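Side-chain contacts in possible metal-dependent hydrolase (Veillonella parvula, PDB 3RPC), which probably catalyses zinc-dependent hydrolysis of a substrate not yet identified, as a member of the metallo-beta-lactamase superfamily that holds two zinc ions: residues 135-138 / 142-145; 152-157 / 162-167; 174-179 / 214-219. All coordinates share one frame; numbering follows the deposited sequence.

Contact 1 (135-138 / 142-145)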
ATOM      1  N   VAL A 135     -11.615  -5.173   1.588  1.00 17.13           N
ATOM      2  CA  VAL A 135     -11.304  -6.004   0.430  1.00 19.39           C
ATOM      3  C   VAL A 135     -12.547  -6.287  -0.402  1.00 19.23           C
ATOM      4  O   VAL A 135     -12.518  -6.176  -1.632  1.00 22.78           O
ATOM      5  CB  VAL A 135     -10.648  -7.332   0.839  1.00 22.80           C
ATOM      6  CG1 VAL A 135     -10.536  -8.272  -0.358  1.00 30.06           C
ATOM      7  CG2 VAL A 135      -9.293  -7.078   1.447  1.00 23.90           C
ATOM      8  N   GLU A 136     -13.639  -6.639   0.272  1.00 20.27           N
ATOM      9  CA  GLU A 136     -14.913  -6.881  -0.398  1.00 25.21           C
ATOM     10  C   GLU A 136     -15.380  -5.681  -1.221  1.00 26.48           C
ATOM     11  O   GLU A 136     -15.910  -5.831  -2.321  1.00 26.33           O
ATOM     12  CB  GLU A 136     -15.994  -7.273   0.617  1.00 31.74           C
ATOM     13  CG  GLU A 136     -17.402  -6.932   0.149  1.00 42.81           C
ATOM     14  CD  GLU A 136     -18.478  -7.732   0.856  1.00 53.84           C
ATOM     15  OE1 GLU A 136     -18.180  -8.349   1.901  1.00 55.66           O
ATOM     16  OE2 GLU A 136     -19.626  -7.749   0.356  1.00 56.77           O
HETATM   17  N   MSE A 137     -15.183  -4.477  -0.694  1.00 23.31           N
HETATM   18  CA  MSE A 137     -15.577  -3.290  -1.439  1.00 22.19           C
HETATM   19  C   MSE A 137     -14.710  -3.085  -2.670  1.00 22.03           C
HETATM   20  O   MSE A 137     -15.199  -2.655  -3.716  1.00 24.39           O
HETATM   21  CB  MSE A 137     -15.510  -2.047  -0.559  1.00 27.36           C
HETATM   22  CG  MSE A 137     -16.452  -2.086   0.613  1.00 27.38           C
HETATM   23 SE   MSE A 137     -16.224  -0.439   1.611  0.52 23.12          SE
HETATM   24  CE  MSE A 137     -17.669  -0.663   2.894  1.00 28.05           C
ATOM     25  N   TYR A 138     -13.414  -3.363  -2.546  1.00 20.82           N
ATOM     26  CA  TYR A 138     -12.518  -3.184  -3.687  1.00 19.34           C
ATOM     27  C   TYR A 138     -12.709  -4.279  -4.729  1.00 20.81           C
ATOM     28  O   TYR A 138     -12.296  -4.124  -5.875  1.00 22.02           O
ATOM     29  CB  TYR A 138     -11.051  -3.062  -3.252  1.00 19.16           C
ATOM     30  CG  TYR A 138     -10.700  -1.647  -2.873  1.00 17.87           C
ATOM     31  CD1 TYR A 138     -10.396  -0.705  -3.850  1.00 17.57           C
ATOM     32  CD2 TYR A 138     -10.710  -1.240  -1.545  1.00 18.40           C
ATOM     33  CE1 TYR A 138     -10.102   0.609  -3.511  1.00 21.38           C
ATOM     34  CE2 TYR A 138     -10.412   0.061  -1.197  1.00 20.19           C
ATOM     35  CZ  TYR A 138     -10.103   0.976  -2.179  1.00 20.90           C
ATOM     36  OH  TYR A 138      -9.817   2.272  -1.815  1.00 19.33           O
ATOM     37  N   VAL A 142     -17.974  -1.370  -9.199  1.00 31.76           N
ATOM     38  CA  VAL A 142     -18.616  -0.062  -9.155  1.00 35.62           C
ATOM     39  C   VAL A 142     -18.013   0.798  -8.052  1.00 32.45           C
ATOM     40  O   VAL A 142     -17.619   1.938  -8.291  1.00 30.60           O
ATOM     41  CB  VAL A 142     -20.140  -0.173  -8.962  1.00 40.25           C
ATOM     42  CG1 VAL A 142     -20.760   1.213  -8.846  1.00 38.80           C
ATOM     43  CG2 VAL A 142     -20.761  -0.945 -10.119  1.00 43.57           C
ATOM     44  N   LEU A 143     -17.914   0.234  -6.853  1.00 29.66           N
ATOM     45  CA  LEU A 143     -17.408   0.971  -5.703  0.61 28.38           C
ATOM     46  C   LEU A 143     -15.909   1.257  -5.799  1.00 27.15           C
ATOM     47  O   LEU A 143     -15.454   2.344  -5.446  1.00 25.12           O
ATOM     48  CB  LEU A 143     -17.712   0.203  -4.415  0.61 29.63           C
ATOM     49  CG  LEU A 143     -17.377   0.915  -3.105  0.61 28.45           C
ATOM     50  CD1 LEU A 143     -18.006   2.306  -3.066  0.61 27.97           C
ATOM     51  CD2 LEU A 143     -17.832   0.080  -1.923  0.61 29.32           C
ATOM     52  N   ALA A 144     -15.146   0.282  -6.274  1.00 24.80           N
ATOM     53  CA  ALA A 144     -13.686   0.398  -6.285  1.00 22.65           C
ATOM     54  C   ALA A 144     -13.111   1.690  -6.888  1.00 23.49           C
ATOM     55  O   ALA A 144     -12.328   2.371  -6.232  1.00 27.21           O
ATOM     56  CB  ALA A 144     -13.039  -0.856  -6.916  1.00 23.50           C
ATOM     57  N   PRO A 145     -13.488   2.029  -8.131  1.00 25.47           N
ATOM     58  CA  PRO A 145     -12.901   3.239  -8.722  1.00 28.09           C
ATOM     59  C   PRO A 145     -13.340   4.503  -7.981  1.00 31.31           C
ATOM     60  O   PRO A 145     -12.633   5.515  -8.005  1.00 32.43           O
ATOM     61  CB  PRO A 145     -13.437   3.230 -10.160  1.00 29.81           C
ATOM     62  CG  PRO A 145     -14.683   2.414 -10.095  1.00 31.10           C
ATOM     63  CD  PRO A 145     -14.432   1.363  -9.046  1.00 27.71           C
TER

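Contact 2 (152-157 / 162-167)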
ATOM      1  N   GLY A 152      -1.865   8.524   3.798  1.00 14.10           N
ATOM      2  CA  GLY A 152      -1.654   9.245   5.036  1.00 13.67           C
ATOM      3  C   GLY A 152      -0.291   9.914   4.953  1.00 14.36           C
ATOM      4  O   GLY A 152       0.449   9.729   3.975  1.00 14.50           O
ATOM      5  N   VAL A 153       0.033  10.722   5.957  1.00 14.27           N
ATOM      6  CA  VAL A 153       1.312  11.419   5.990  1.00 14.67           C
ATOM      7  C   VAL A 153       1.873  11.394   7.406  1.00 16.06           C
ATOM      8  O   VAL A 153       1.161  11.667   8.376  1.00 15.52           O
ATOM      9  CB  VAL A 153       1.169  12.889   5.534  1.00 14.71           C
ATOM     10  CG1 VAL A 153       2.538  13.565   5.492  1.00 16.41           C
ATOM     11  CG2 VAL A 153       0.485  12.956   4.177  1.00 15.58           C
ATOM     12  N   ILE A 154       3.149  11.038   7.515  1.00 14.19           N
ATOM     13  CA  ILE A 154       3.906  11.180   8.752  1.00 14.54           C
ATOM     14  C   ILE A 154       4.705  12.486   8.671  1.00 16.58           C
ATOM     15  O   ILE A 154       5.406  12.724   7.686  1.00 17.46           O
ATOM     16  CB  ILE A 154       4.863   9.975   8.944  1.00 15.85           C
ATOM     17  CG1 ILE A 154       4.085   8.752   9.454  1.00 20.09           C
ATOM     18  CG2 ILE A 154       6.000  10.325   9.894  1.00 19.51           C
ATOM     19  CD1 ILE A 154       3.712   8.827  10.926  1.00 20.91           C
ATOM     20  N   PHE A 155       4.546  13.355   9.667  1.00 17.11           N
ATOM     21  CA  PHE A 155       5.334  14.593   9.741  1.00 16.18           C
ATOM     22  C   PHE A 155       6.366  14.452  10.864  1.00 20.27           C
ATOM     23  O   PHE A 155       6.007  14.179  12.011  1.00 18.67           O
ATOM     24  CB  PHE A 155       4.457  15.819  10.054  1.00 14.72           C
ATOM     25  CG  PHE A 155       3.354  16.080   9.059  1.00 14.75           C
ATOM     26  CD1 PHE A 155       3.477  17.095   8.118  1.00 18.76           C
ATOM     27  CD2 PHE A 155       2.182  15.345   9.089  1.00 15.65           C
ATOM     28  CE1 PHE A 155       2.453  17.361   7.222  1.00 16.65           C
ATOM     29  CE2 PHE A 155       1.150  15.605   8.191  1.00 16.09           C
ATOM     30  CZ  PHE A 155       1.289  16.610   7.251  1.00 16.91           C
ATOM     31  N   GLU A 156       7.642  14.632  10.534  1.00 17.55           N
ATOM     32  CA  GLU A 156       8.718  14.579  11.517  1.00 18.22           C
ATOM     33  C   GLU A 156       9.518  15.871  11.483  1.00 20.13           C
ATOM     34  O   GLU A 156       9.713  16.453  10.419  1.00 22.60           O
ATOM     35  CB  GLU A 156       9.659  13.417  11.220  1.00 19.94           C
ATOM     36  CG  GLU A 156       9.016  12.059  11.357  1.00 21.30           C
ATOM     37  CD  GLU A 156       9.939  10.938  10.922  1.00 27.87           C
ATOM     38  OE1 GLU A 156      10.856  11.199  10.115  1.00 34.05           O
ATOM     39  OE2 GLU A 156       9.755   9.801  11.392  1.00 31.96           O
ATOM     40  N   ALA A 157       9.985  16.314  12.645  1.00 19.39           N
ATOM     41  CA  ALA A 157      10.869  17.480  12.717  1.00 19.13           C
ATOM     42  C   ALA A 157      11.617  17.459  14.043  1.00 22.95           C
ATOM     43  O   ALA A 157      11.137  16.881  15.020  1.00 22.17           O
ATOM     44  CB  ALA A 157      10.072  18.776  12.565  1.00 19.37           C
ATOM     45  N   THR A 162       6.185  13.623  16.464  1.00 17.73           N
ATOM     46  CA  THR A 162       5.900  13.044  15.169  1.00 17.00           C
ATOM     47  C   THR A 162       4.390  12.927  15.043  1.00 17.36           C
ATOM     48  O   THR A 162       3.728  12.407  15.937  1.00 17.15           O
ATOM     49  CB  THR A 162       6.555  11.675  15.036  1.00 18.76           C
ATOM     50  OG1 THR A 162       7.975  11.847  15.006  1.00 20.14           O
ATOM     51  CG2 THR A 162       6.093  10.978  13.759  1.00 18.40           C
ATOM     52  N   VAL A 163       3.858  13.440  13.941  1.00 16.34           N
ATOM     53  CA  VAL A 163       2.421  13.479  13.713  1.00 15.09           C
ATOM     54  C   VAL A 163       2.038  12.529  12.585  1.00 15.38           C
ATOM     55  O   VAL A 163       2.598  12.597  11.491  1.00 16.90           O
ATOM     56  CB  VAL A 163       1.966  14.904  13.345  1.00 16.18           C
ATOM     57  CG1 VAL A 163       0.471  14.942  13.090  1.00 18.09           C
ATOM     58  CG2 VAL A 163       2.359  15.886  14.445  1.00 15.45           C
ATOM     59  N   TYR A 164       1.070  11.648  12.853  1.00 14.57           N
ATOM     60  CA  TYR A 164       0.583  10.704  11.849  1.00 13.97           C
ATOM     61  C   TYR A 164      -0.816  11.124  11.429  1.00 17.22           C
ATOM     62  O   TYR A 164      -1.772  10.963  12.190  1.00 16.48           O
ATOM     63  CB  TYR A 164       0.558   9.280  12.430  1.00 14.21           C
ATOM     64  CG  TYR A 164       0.121   8.171  11.488  1.00 14.13           C
ATOM     65  CD1 TYR A 164       0.070   8.350  10.103  1.00 15.53           C
ATOM     66  CD2 TYR A 164      -0.248   6.931  11.998  1.00 14.96           C
ATOM     67  CE1 TYR A 164      -0.328   7.303   9.255  1.00 13.69           C
ATOM     68  CE2 TYR A 164      -0.648   5.908  11.174  1.00 14.50           C
ATOM     69  CZ  TYR A 164      -0.697   6.089   9.811  1.00 13.45           C
ATOM     70  OH  TYR A 164      -1.103   5.028   9.018  1.00 14.64           O
ATOM     71  N   LEU A 165      -0.927  11.693  10.231  1.00 14.30           N
ATOM     72  CA  LEU A 165      -2.213  11.973   9.609  1.00 12.77           C
ATOM     73  C   LEU A 165      -2.612  10.690   8.893  1.00 13.80           C
ATOM     74  O   LEU A 165      -2.090  10.359   7.835  1.00 15.76           O
ATOM     75  CB  LEU A 165      -2.055  13.126   8.617  1.00 14.35           C
ATOM     76  CG  LEU A 165      -3.277  13.561   7.823  1.00 15.83           C
ATOM     77  CD1 LEU A 165      -4.238  14.352   8.696  1.00 20.39           C
ATOM     78  CD2 LEU A 165      -2.816  14.418   6.639  1.00 17.20           C
ATOM     79  N   VAL A 166      -3.522   9.932   9.491  1.00 13.28           N
ATOM     80  CA  VAL A 166      -3.757   8.569   9.015  1.00 13.98           C
ATOM     81  C   VAL A 166      -4.427   8.529   7.636  1.00 14.54           C
ATOM     82  O   VAL A 166      -4.106   7.674   6.793  1.00 14.12           O
ATOM     83  CB  VAL A 166      -4.594   7.778  10.024  1.00 12.52           C
ATOM     84  CG1 VAL A 166      -4.820   6.340   9.526  1.00 14.20           C
ATOM     85  CG2 VAL A 166      -3.890   7.765  11.376  1.00 14.64           C
ATOM     86  N   GLY A 167      -5.362   9.452   7.417  1.00 14.22           N
ATOM     87  CA  GLY A 167      -6.042   9.565   6.137  1.00 14.02           C
ATOM     88  C   GLY A 167      -7.281   8.696   5.991  1.00 12.99           C
ATOM     89  O   GLY A 167      -7.705   8.017   6.930  1.00 14.73           O
TER
HETATM   90  O   HOH W   1       9.319   9.481  14.229  1.00 27.48           O
HETATM   91  O   HOH W   2       9.230  14.333  14.904  1.00 19.95           O

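Contact 3 (174-179 / 214-219)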
ATOM      1  N   ASP A 174      -0.829  -1.367   6.441  1.00 14.32           N
ATOM      2  CA  ASP A 174      -0.123  -0.117   6.160  1.00 15.79           C
ATOM      3  C   ASP A 174      -0.146   0.786   7.389  1.00 15.46           C
ATOM      4  O   ASP A 174       0.810   1.526   7.646  1.00 16.17           O
ATOM      5  CB  ASP A 174      -0.725   0.595   4.950  1.00 16.83           C
ATOM      6  CG  ASP A 174      -0.279  -0.025   3.627  1.00 20.92           C
ATOM      7  OD1 ASP A 174       0.852  -0.543   3.568  1.00 23.59           O
ATOM      8  OD2 ASP A 174      -1.051   0.022   2.650  1.00 27.18           O
ATOM      9  N   VAL A 175      -1.243   0.723   8.139  1.00 14.56           N
ATOM     10  CA  VAL A 175      -1.378   1.483   9.378  1.00 13.82           C
ATOM     11  C   VAL A 175      -0.423   0.894  10.428  1.00 16.13           C
ATOM     12  O   VAL A 175       0.308   1.631  11.104  1.00 15.54           O
ATOM     13  CB  VAL A 175      -2.843   1.464   9.876  1.00 15.77           C
ATOM     14  CG1 VAL A 175      -2.985   2.198  11.218  1.00 16.72           C
ATOM     15  CG2 VAL A 175      -3.759   2.068   8.817  1.00 17.37           C
ATOM     16  N   GLU A 176      -0.410  -0.436  10.546  1.00 14.56           N
ATOM     17  CA  GLU A 176       0.500  -1.106  11.484  1.00 14.39           C
ATOM     18  C   GLU A 176       1.944  -0.768  11.170  1.00 14.35           C
ATOM     19  O   GLU A 176       2.743  -0.545  12.078  1.00 15.88           O
ATOM     20  CB  GLU A 176       0.304  -2.630  11.474  1.00 14.84           C
ATOM     21  CG  GLU A 176      -1.081  -3.098  11.920  1.00 17.32           C
ATOM     22  CD  GLU A 176      -1.331  -2.979  13.424  1.00 15.91           C
ATOM     23  OE1 GLU A 176      -0.440  -2.524  14.181  1.00 17.59           O
ATOM     24  OE2 GLU A 176      -2.439  -3.362  13.858  1.00 17.77           O
ATOM     25  N   LYS A 177       2.269  -0.745   9.878  1.00 15.57           N
ATOM     26  CA  LYS A 177       3.614  -0.398   9.423  1.00 17.17           C
ATOM     27  C   LYS A 177       4.006   1.008   9.844  1.00 17.23           C
ATOM     28  O   LYS A 177       5.082   1.205  10.412  1.00 16.48           O
ATOM     29  CB  LYS A 177       3.733  -0.551   7.906  1.00 16.97           C
ATOM     30  CG  LYS A 177       3.860  -2.001   7.450  1.00 17.11           C
ATOM     31  CD  LYS A 177       3.724  -2.097   5.940  1.00 15.60           C
ATOM     32  CE  LYS A 177       3.958  -3.519   5.427  1.00 15.01           C
ATOM     33  NZ  LYS A 177       4.001  -3.504   3.928  1.00 18.90           N
ATOM     34  N   ALA A 178       3.136   1.984   9.582  1.00 14.85           N
ATOM     35  CA  ALA A 178       3.468   3.358   9.933  1.00 15.46           C
ATOM     36  C   ALA A 178       3.633   3.519  11.439  1.00 14.19           C
ATOM     37  O   ALA A 178       4.553   4.198  11.900  1.00 17.16           O
ATOM     38  CB  ALA A 178       2.421   4.323   9.400  1.00 15.71           C
ATOM     39  N   LEU A 179       2.747   2.890  12.204  1.00 15.30           N
ATOM     40  CA  LEU A 179       2.782   3.008  13.657  1.00 15.96           C
ATOM     41  C   LEU A 179       4.089   2.480  14.242  1.00 16.85           C
ATOM     42  O   LEU A 179       4.699   3.115  15.103  1.00 19.23           O
ATOM     43  CB  LEU A 179       1.585   2.272  14.284  1.00 14.52           C
ATOM     44  CG  LEU A 179       0.213   2.915  14.036  1.00 14.71           C
ATOM     45  CD1 LEU A 179      -0.907   2.012  14.543  1.00 14.58           C
ATOM     46  CD2 LEU A 179       0.106   4.291  14.677  1.00 15.96           C
ATOM     47  N   VAL A 214      -5.604   3.166  20.779  1.00 16.56           N
ATOM     48  CA  VAL A 214      -5.202   3.431  22.148  1.00 17.82           C
ATOM     49  C   VAL A 214      -4.406   2.255  22.715  1.00 18.57           C
ATOM     50  O   VAL A 214      -3.449   2.448  23.468  1.00 20.56           O
ATOM     51  CB  VAL A 214      -6.421   3.748  23.034  1.00 18.38           C
ATOM     52  CG1 VAL A 214      -6.035   3.734  24.503  1.00 23.03           C
ATOM     53  CG2 VAL A 214      -7.019   5.105  22.635  1.00 19.46           C
ATOM     54  N   VAL A 215      -4.792   1.041  22.330  1.00 17.85           N
ATOM     55  CA  VAL A 215      -4.046  -0.144  22.736  1.00 21.21           C
ATOM     56  C   VAL A 215      -2.676  -0.159  22.067  1.00 18.66           C
ATOM     57  O   VAL A 215      -1.658  -0.436  22.712  1.00 19.43           O
ATOM     58  CB  VAL A 215      -4.800  -1.432  22.381  1.00 20.97           C
ATOM     59  CG1 VAL A 215      -3.927  -2.659  22.637  1.00 21.06           C
ATOM     60  CG2 VAL A 215      -6.101  -1.515  23.175  1.00 22.03           C
ATOM     61  N   ARG A 216      -2.639   0.153  20.777  1.00 16.44           N
ATOM     62  CA  ARG A 216      -1.367   0.084  20.054  1.00 19.05           C
ATOM     63  C   ARG A 216      -0.379   1.154  20.499  1.00 18.92           C
ATOM     64  O   ARG A 216       0.816   0.888  20.621  1.00 19.11           O
ATOM     65  CB  ARG A 216      -1.574   0.156  18.538  1.00 20.32           C
ATOM     66  CG  ARG A 216      -0.365  -0.305  17.726  1.00 21.35           C
ATOM     67  CD  ARG A 216      -0.204  -1.826  17.745  1.00 20.03           C
ATOM     68  NE  ARG A 216      -1.231  -2.479  16.945  1.00 17.59           N
ATOM     69  CZ  ARG A 216      -2.298  -3.098  17.441  1.00 18.84           C
ATOM     70  NH1 ARG A 216      -3.184  -3.642  16.624  1.00 20.60           N
ATOM     71  NH2 ARG A 216      -2.477  -3.177  18.757  1.00 23.11           N
ATOM     72  N   LYS A 217      -0.887   2.357  20.759  1.00 17.26           N
ATOM     73  CA  LYS A 217      -0.051   3.501  21.096  1.00 17.09           C
ATOM     74  C   LYS A 217      -0.581   4.202  22.338  1.00 18.15           C
ATOM     75  O   LYS A 217      -1.186   5.271  22.246  1.00 18.85           O
ATOM     76  CB  LYS A 217       0.003   4.478  19.916  1.00 18.14           C
ATOM     77  CG  LYS A 217       0.709   3.910  18.690  1.00 20.69           C
ATOM     78  CD  LYS A 217       2.188   3.665  18.989  1.00 24.73           C
ATOM     79  CE  LYS A 217       2.940   3.198  17.761  1.00 26.85           C
ATOM     80  NZ  LYS A 217       4.311   2.722  18.108  1.00 26.36           N
ATOM     81  N   PRO A 218      -0.357   3.595  23.516  1.00 19.29           N
ATOM     82  CA  PRO A 218      -0.935   4.107  24.766  1.00 21.28           C
ATOM     83  C   PRO A 218      -0.452   5.500  25.163  1.00 19.81           C
ATOM     84  O   PRO A 218      -1.098   6.148  25.984  1.00 23.17           O
ATOM     85  CB  PRO A 218      -0.468   3.089  25.816  1.00 20.05           C
ATOM     86  CG  PRO A 218      -0.090   1.882  25.048  1.00 27.09           C
ATOM     87  CD  PRO A 218       0.405   2.352  23.726  1.00 20.46           C
ATOM     88  N   GLU A 219       0.665   5.957  24.607  1.00 18.83           N
ATOM     89  CA  GLU A 219       1.183   7.265  24.985  1.00 18.90           C
ATOM     90  C   GLU A 219       0.901   8.353  23.953  1.00 19.22           C
ATOM     91  O   GLU A 219       1.228   9.514  24.174  1.00 23.58           O
ATOM     92  CB  GLU A 219       2.686   7.190  25.262  1.00 24.45           C
ATOM     93  CG  GLU A 219       3.015   6.345  26.484  1.00 28.23           C
ATOM     94  CD  GLU A 219       4.309   5.571  26.327  1.00 48.20           C
ATOM     95  OE1 GLU A 219       4.272   4.328  26.462  1.00 55.06           O
ATOM     96  OE2 GLU A 219       5.359   6.200  26.070  1.00 51.74           O
TER

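Contact 1 (135-138 / 142-145)
The backbones of M137 and Y138 run past those of L143 and A144 without a hydrogen bond between them, the nearest pair being Y138 and A144 with CA atoms 4.6 Å apart. A short loop joins the two helices, 135-138 and 143-147, and the pair sits near the two-zinc site of a metallo-beta-lactamase fold: the side chain of Y138 is about 8 Å from a zinc ion. In that loop N140 OD1 accepts the backbone N-H groups of V142 and L143 as the second helix begins. The selenomethionine M137 and L143 cross at a slant. With CG anti to the backbone N (chi1 -174°), the modelled conformer of L143 carries its isobutyl end toward M137, and CD2 lies against M137 CB and CG. Beyond CG the M137 chain is extended, and the side chain packs on F199 and I203. Y138 points its CB away from 142-145, yet its ring flanks A144, with CD1 4.1 Å from A144 CB; its OH is held by G148 O and has a weak hydrogen bond with the backbone N of H132, itself a zinc ligand. On the backbone side of the same tyrosine, A144 CB lies 3.5 Å from Y138 O.

Contact 2 (152-157 / 162-167)
V153 and L165 exchange two backbone hydrogen bonds, V153 N to L165 O at 2.9 Å and L165 N to V153 O at 2.8 Å. A second reciprocal pair joins F155 and V163, and its bond from F155 N to V163 O is nearly straight at 171°. Two waters carry the polar contact on at the loop end of the hairpin: T162 OG1 donates to one, which in turn donates to E156 OE2, and accepts from the other, which takes the N-H of A157. The remaining carboxylate oxygen, E156 OE1, forms a salt bridge with R126. Strands 152-156 and 163-165 thus make an antiparallel beta hairpin, inside one of the two mixed sheets of the metallo-beta-lactamase alpha-beta/beta-alpha sandwich. I154 and Y164 form its non-hydrogen-bonded pair. The chi2 of I154 (-76°) swings CD1 across to the root of the tyrosine, 3.5 Å from Y164 CB, while its CG2 touches T162 CG2 at 3.9 Å; F182, A178 and L179 of helix 173-182 pack on this side. V153, F155, V163 and L165 occupy the other face, toward L17 and I19 of the opposing sheet. There the F155 ring lies alongside L165, CE2 being 4.1 Å from L165 CB. V153 CG1 sits over one ring face, offset toward the rim, and V163 O lies in plane at the edge.

Contact 3 (174-179 / 214-219)
E176 and R216 approach almost perpendicular, yet their carboxylate and guanidinium planes are only 11° apart, making a side-on bidentate salt bridge. It ties helix 173-182 to the C-terminal end of helix 207-216, two helices of the metallo-beta-lactamase fold. R216 NE reaches E176 OE1 and R216 NH1 reaches E176 OE2, each at 2.9 Å, in nearly straight bonds that use the syn lone pairs of the two oxygens. Bends at chi2 and chi3 of R216 (75° and 72°) turn the guanidinium edge to the acid, and the paired grip resists rotation of either group. W171 NE1 gives OE2 a further hydrogen bond; A139 of the second subunit packs on both partners. Beside this bridge the CB of L179 is directed toward 214-219, and the leucine stands roughly square to R216, its CD1 4.0 Å from R216 CG. K217, just past the end of its helix, runs antiparallel past the L179 side chain, bringing its CE to 3.8 Å from L179 CB. The ammonium finds its main partner in D183, with which it forms a salt bridge. Across the contact, K217 NZ also gives a weak hydrogen bond to L179 O at 3.1 Å.

How the contacts relate
Along the chain the three contacts follow in series, none enclosing or crossing another. Contact 1 closes a short loop, three residues between its segments, between two short helices near the zinc ions, and helix 143-147 then leads into strand 152-156, where contact 2 closes a hairpin with four residues between its segments. Strand 163-165 is followed by helix 173-182, from which contact 3 spans 34 residues to the end of helix 207-216. Contacts 2 and 3 touch directly: Y164 lies against V175, A178 and L179, joining sheet to helix. Contact 1 stands apart, its nearest atoms about 10 Å from either, but the dimer relates it to contact 3, since Y138 of one subunit packs on K177 of the other.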